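Local coordinates for DUF3120 domain-containing protein (Bordetella pertussis, PDB 6RGN), which is a type III secretion effector whose N-terminal domain, the part given here, targets membranes, probably by binding phosphatidylinositol 4,5-bisphosphate, at residues A[93-107]-A[127-139]. Sequence-based numbering, arbitrary orientation. Where two conformers were deposited one is given.
Sequences DRSLQQLRDLEVALN and LRTAIDAYKQQLH. With NA (sodium ion), chain F; SO4 (sulfate ion), chain C.
Leu99 of helix 96-107 and Ile131 of helix 127-139 interlock where the two helices run nearly antiparallel, at 159°, with their axes 10.5 Å apart. Each is a knob in a hole of the other helix: Leu99 sits among Ile131, Tyr134, Lys135 and Leu138, and Ile131 among Leu99, Leu102, Glu103 and Leu106. The two side chains slide past each other in opposite directions, Leu99 CD1 lying 3.8 Å from Ile131 CG2. With CG1 anti to the carbonyl carbon and CD1 extended beyond it (chi2 175°), Ile131 meets Leu106 tip to tip, CD1 to CD1 at 3.6 Å. Leu127 CD2 extends this apolar seam beside Leu106. At the far end, CE1 of the Tyr134 ring lies 3.6 Å from Asp93 CB, the carboxylate and ring planes 45° apart.

Polar groups line one flank. Three basic side chains gather round a sulfate probably taken up from the crystallisation liquor: His139 NE2 donates to its O2 (3.2 Å), Lys135 NZ reaches O4 weakly, and the Arg100 guanidinium turns its edge to O2. Such a site could suit an anionic headgroup, though whether lipid binds here is not established. A water bridges Lys135 NZ and Glu103 OE1, while Glu103 OE2 binds sodium at 2.8 Å. The extended Arg128 chain gives Asn107 OD1 a weak bond from NH2 (3.1 Å), but its salt bridge is with Glu110.

In this all-helical domain, helix 76-90 packs Val81 on Leu106 and Phe88 on Asp93, and the loop residue Met52 takes the Tyr134 hydroxyl through its backbone O.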
# COMPACT_ATOMS: atom_id res chain seq x y z
N ASP A 93 1.63 -1.75 12.73
CA ASP A 93 0.32 -2.11 12.15
C ASP A 93 -0.81 -1.83 13.14
O ASP A 93 -1.84 -2.58 13.09
CB ASP A 93 0.29 -3.59 11.73
CG ASP A 93 1.41 -3.96 10.79
OD1 ASP A 93 1.69 -3.17 9.86
OD2 ASP A 93 2.11 -4.95 11.08
N ARG A 94 -0.75 -0.75 13.92
CA ARG A 94 -1.73 -0.55 15.02
C ARG A 94 -2.78 0.51 14.68
O ARG A 94 -3.75 0.63 15.46
CB ARG A 94 -1.00 -0.18 16.31
CG ARG A 94 0.10 -1.15 16.69
CD ARG A 94 0.60 -0.80 18.06
NE ARG A 94 1.41 0.42 18.10
CZ ARG A 94 1.07 1.53 18.76
NH1 ARG A 94 -0.09 1.59 19.40
NH2 ARG A 94 1.89 2.57 18.78
N SER A 95 -2.60 1.29 13.62
CA SER A 95 -3.50 2.44 13.34
C SER A 95 -4.58 2.14 12.30
O SER A 95 -4.21 2.06 11.14
CB SER A 95 -2.73 3.65 12.87
OG SER A 95 -3.68 4.71 12.66
N LEU A 96 -5.88 2.02 12.67
CA LEU A 96 -6.99 1.90 11.64
C LEU A 96 -7.10 3.21 10.86
O LEU A 96 -7.29 3.14 9.62
CB LEU A 96 -8.34 1.51 12.31
CG LEU A 96 -9.55 1.38 11.38
CD1 LEU A 96 -9.23 0.48 10.18
CD2 LEU A 96 -10.80 0.87 12.11
N GLN A 97 -6.81 4.36 11.48
CA GLN A 97 -6.89 5.65 10.74
C GLN A 97 -5.83 5.67 9.64
O GLN A 97 -6.13 6.01 8.50
CB GLN A 97 -6.71 6.86 11.66
CG GLN A 97 -7.20 8.16 11.01
CD GLN A 97 -8.71 8.32 11.04
OE1 GLN A 97 -9.46 7.58 10.41
NE2 GLN A 97 -9.19 9.34 11.74
N GLN A 98 -4.61 5.27 9.95
CA GLN A 98 -3.52 5.19 8.93
C GLN A 98 -3.88 4.16 7.84
O GLN A 98 -3.53 4.33 6.65
CB GLN A 98 -2.25 4.94 9.74
CG GLN A 98 -1.00 5.53 9.13
CD GLN A 98 -1.03 7.01 8.85
OE1 GLN A 98 -1.06 7.81 9.78
NE2 GLN A 98 -1.00 7.39 7.58
N LEU A 99 -4.52 3.06 8.22
CA LEU A 99 -4.81 1.96 7.27
C LEU A 99 -5.84 2.47 6.28
O LEU A 99 -5.70 2.18 5.05
CB LEU A 99 -5.33 0.76 8.08
CG LEU A 99 -5.53 -0.53 7.29
CD1 LEU A 99 -4.37 -0.85 6.38
CD2 LEU A 99 -5.80 -1.69 8.22
N ARG A 100 -6.86 3.15 6.79
CA ARG A 100 -7.88 3.87 5.98
C ARG A 100 -7.19 4.82 4.99
O ARG A 100 -7.52 4.77 3.80
CB ARG A 100 -8.89 4.56 6.88
CG ARG A 100 -9.88 3.56 7.47
CD ARG A 100 -11.01 4.14 8.29
NE ARG A 100 -11.92 3.09 8.77
CZ ARG A 100 -12.87 3.34 9.64
NH1 ARG A 100 -13.11 4.58 10.02
NH2 ARG A 100 -13.69 2.38 10.04
N ASP A 101 -6.22 5.59 5.45
CA ASP A 101 -5.55 6.58 4.59
C ASP A 101 -4.88 5.85 3.44
O ASP A 101 -4.89 6.41 2.30
CB ASP A 101 -4.47 7.37 5.31
CG ASP A 101 -4.95 8.21 6.47
OD1 ASP A 101 -6.14 8.56 6.49
OD2 ASP A 101 -4.07 8.55 7.37
N LEU A 102 -4.21 4.72 3.74
CA LEU A 102 -3.56 3.92 2.70
C LEU A 102 -4.59 3.45 1.65
O LEU A 102 -4.32 3.51 0.43
CB LEU A 102 -2.86 2.72 3.33
CG LEU A 102 -2.36 1.72 2.31
CD1 LEU A 102 -1.46 2.43 1.30
CD2 LEU A 102 -1.62 0.58 3.03
N GLU A 103 -5.74 3.01 2.09
CA GLU A 103 -6.77 2.49 1.18
C GLU A 103 -7.28 3.62 0.26
O GLU A 103 -7.35 3.38 -0.98
CB GLU A 103 -7.89 1.86 2.02
CG GLU A 103 -8.84 1.10 1.15
CD GLU A 103 -9.90 1.90 0.43
OE1 GLU A 103 -10.37 2.92 1.01
OE2 GLU A 103 -10.37 1.40 -0.65
N VAL A 104 -7.54 4.80 0.81
CA VAL A 104 -7.99 6.02 0.07
C VAL A 104 -6.88 6.42 -0.94
O VAL A 104 -7.20 6.76 -2.11
CB VAL A 104 -8.39 7.10 1.09
CG1 VAL A 104 -8.63 8.44 0.44
CG2 VAL A 104 -9.63 6.69 1.90
N ALA A 105 -5.62 6.35 -0.52
CA ALA A 105 -4.44 6.76 -1.31
C ALA A 105 -4.27 5.82 -2.51
O ALA A 105 -4.05 6.33 -3.60
CB ALA A 105 -3.21 6.72 -0.46
N LEU A 106 -4.54 4.52 -2.35
CA LEU A 106 -4.60 3.55 -3.48
C LEU A 106 -5.73 3.90 -4.45
O LEU A 106 -5.44 3.91 -5.69
CB LEU A 106 -4.73 2.12 -2.96
CG LEU A 106 -3.54 1.56 -2.19
CD1 LEU A 106 -3.94 0.29 -1.42
CD2 LEU A 106 -2.41 1.21 -3.15
N ASN A 107 -6.94 4.28 -3.97
CA ASN A 107 -8.03 4.71 -4.87
C ASN A 107 -7.61 5.98 -5.62
O ASN A 107 -7.83 6.05 -6.84
CB ASN A 107 -9.30 4.98 -4.08
CG ASN A 107 -9.79 3.74 -3.34
OD1 ASN A 107 -9.45 2.62 -3.72
ND2 ASN A 107 -10.67 3.93 -2.36
N LEU A 127 -2.17 -6.20 -1.79
CA LEU A 127 -2.09 -5.19 -0.72
C LEU A 127 -3.50 -4.86 -0.20
O LEU A 127 -3.69 -4.76 1.03
CB LEU A 127 -1.40 -3.94 -1.24
CG LEU A 127 -1.28 -2.84 -0.20
CD1 LEU A 127 -0.45 -3.33 0.98
CD2 LEU A 127 -0.70 -1.59 -0.79
N ARG A 128 -4.47 -4.71 -1.10
CA ARG A 128 -5.88 -4.42 -0.66
C ARG A 128 -6.45 -5.59 0.16
O ARG A 128 -7.22 -5.37 1.17
CB ARG A 128 -6.69 -4.10 -1.92
CG ARG A 128 -6.36 -2.71 -2.45
CD ARG A 128 -7.13 -2.42 -3.69
NE ARG A 128 -7.22 -0.96 -3.94
CZ ARG A 128 -7.30 -0.41 -5.16
NH1 ARG A 128 -7.35 -1.23 -6.21
NH2 ARG A 128 -7.46 0.93 -5.31
N THR A 129 -6.06 -6.81 -0.19
CA THR A 129 -6.47 -8.02 0.56
C THR A 129 -5.79 -7.91 1.94
O THR A 129 -6.44 -8.20 2.94
CB THR A 129 -6.17 -9.30 -0.24
OG1 THR A 129 -6.94 -9.37 -1.45
CG2 THR A 129 -6.36 -10.55 0.58
N ALA A 130 -4.53 -7.42 2.02
CA ALA A 130 -3.81 -7.34 3.32
C ALA A 130 -4.47 -6.29 4.21
O ALA A 130 -4.63 -6.57 5.45
CB ALA A 130 -2.33 -7.05 3.19
N ILE A 131 -4.74 -5.12 3.64
CA ILE A 131 -5.53 -4.04 4.28
C ILE A 131 -6.80 -4.61 4.96
O ILE A 131 -7.03 -4.32 6.13
CB ILE A 131 -5.84 -2.94 3.27
CG1 ILE A 131 -4.56 -2.21 2.82
CG2 ILE A 131 -6.87 -1.95 3.80
CD1 ILE A 131 -4.80 -1.21 1.73
N ASP A 132 -7.62 -5.39 4.25
CA ASP A 132 -8.90 -5.94 4.77
C ASP A 132 -8.61 -6.85 5.97
O ASP A 132 -9.38 -6.83 6.95
CB ASP A 132 -9.65 -6.75 3.71
CG ASP A 132 -10.37 -5.83 2.72
OD1 ASP A 132 -10.64 -4.68 3.10
OD2 ASP A 132 -10.64 -6.29 1.58
N ALA A 133 -7.52 -7.62 5.90
CA ALA A 133 -7.17 -8.59 6.97
C ALA A 133 -6.74 -7.83 8.24
O ALA A 133 -7.06 -8.26 9.36
CB ALA A 133 -6.04 -9.50 6.48
N TYR A 134 -5.92 -6.80 8.08
CA TYR A 134 -5.53 -5.94 9.23
C TYR A 134 -6.73 -5.14 9.69
O TYR A 134 -6.89 -4.99 10.90
CB TYR A 134 -4.39 -4.97 8.90
CG TYR A 134 -3.07 -5.66 8.94
CD1 TYR A 134 -2.39 -5.86 10.12
CD2 TYR A 134 -2.47 -6.02 7.75
CE1 TYR A 134 -1.14 -6.48 10.12
CE2 TYR A 134 -1.27 -6.70 7.75
CZ TYR A 134 -0.59 -6.88 8.92
OH TYR A 134 0.65 -7.47 8.82
N LYS A 135 -7.59 -4.65 8.79
CA LYS A 135 -8.86 -4.06 9.29
C LYS A 135 -9.60 -5.05 10.20
O LYS A 135 -10.03 -4.59 11.24
CB LYS A 135 -9.79 -3.56 8.20
CG LYS A 135 -9.31 -2.28 7.53
CD LYS A 135 -10.24 -1.85 6.40
CE LYS A 135 -9.75 -0.62 5.65
NZ LYS A 135 -10.92 0.03 5.02
N GLN A 136 -9.82 -6.31 9.80
CA GLN A 136 -10.54 -7.33 10.61
C GLN A 136 -9.85 -7.46 11.98
O GLN A 136 -10.53 -7.45 13.01
CB GLN A 136 -10.58 -8.66 9.86
CG GLN A 136 -11.09 -9.83 10.69
CD GLN A 136 -10.96 -11.15 9.97
OE1 GLN A 136 -10.70 -11.17 8.78
NE2 GLN A 136 -11.20 -12.25 10.67
N GLN A 137 -8.54 -7.64 11.97
CA GLN A 137 -7.74 -7.83 13.20
C GLN A 137 -7.89 -6.63 14.14
O GLN A 137 -7.91 -6.84 15.37
CB GLN A 137 -6.27 -7.99 12.81
CG GLN A 137 -5.34 -8.24 13.97
CD GLN A 137 -4.07 -8.86 13.45
OE1 GLN A 137 -3.96 -10.09 13.34
NE2 GLN A 137 -3.06 -8.02 13.18
N LEU A 138 -7.89 -5.40 13.60
CA LEU A 138 -8.03 -4.19 14.46
C LEU A 138 -9.47 -4.03 14.96
O LEU A 138 -9.64 -3.59 16.09
CB LEU A 138 -7.55 -2.95 13.71
CG LEU A 138 -6.07 -2.99 13.35
CD1 LEU A 138 -5.77 -1.95 12.33
CD2 LEU A 138 -5.19 -2.87 14.58
N HIS A 139 -10.47 -4.42 14.16
CA HIS A 139 -11.90 -4.43 14.55
C HIS A 139 -12.12 -5.42 15.70
O HIS A 139 -12.90 -5.10 16.63
CB HIS A 139 -12.78 -4.73 13.34
CG HIS A 139 -12.92 -3.54 12.45
ND1 HIS A 139 -13.36 -2.30 12.93
CD2 HIS A 139 -12.69 -3.38 11.13
CE1 HIS A 139 -13.35 -1.43 11.92
NE2 HIS A 139 -12.93 -2.06 10.82
NA NA F . -10.25 -1.15 -1.85
S SO4 C . -14.43 -1.43 7.23
O1 SO4 C . -14.34 -2.76 7.75
O2 SO4 C . -13.64 -0.54 8.05
O3 SO4 C . -15.81 -1.00 7.24
O4 SO4 C . -13.93 -1.40 5.89
O HOH W 1 -2.26 -4.78 14.12
O HOH W 2 -10.73 2.72 3.83
O HOH W 3 -8.01 0.46 -2.24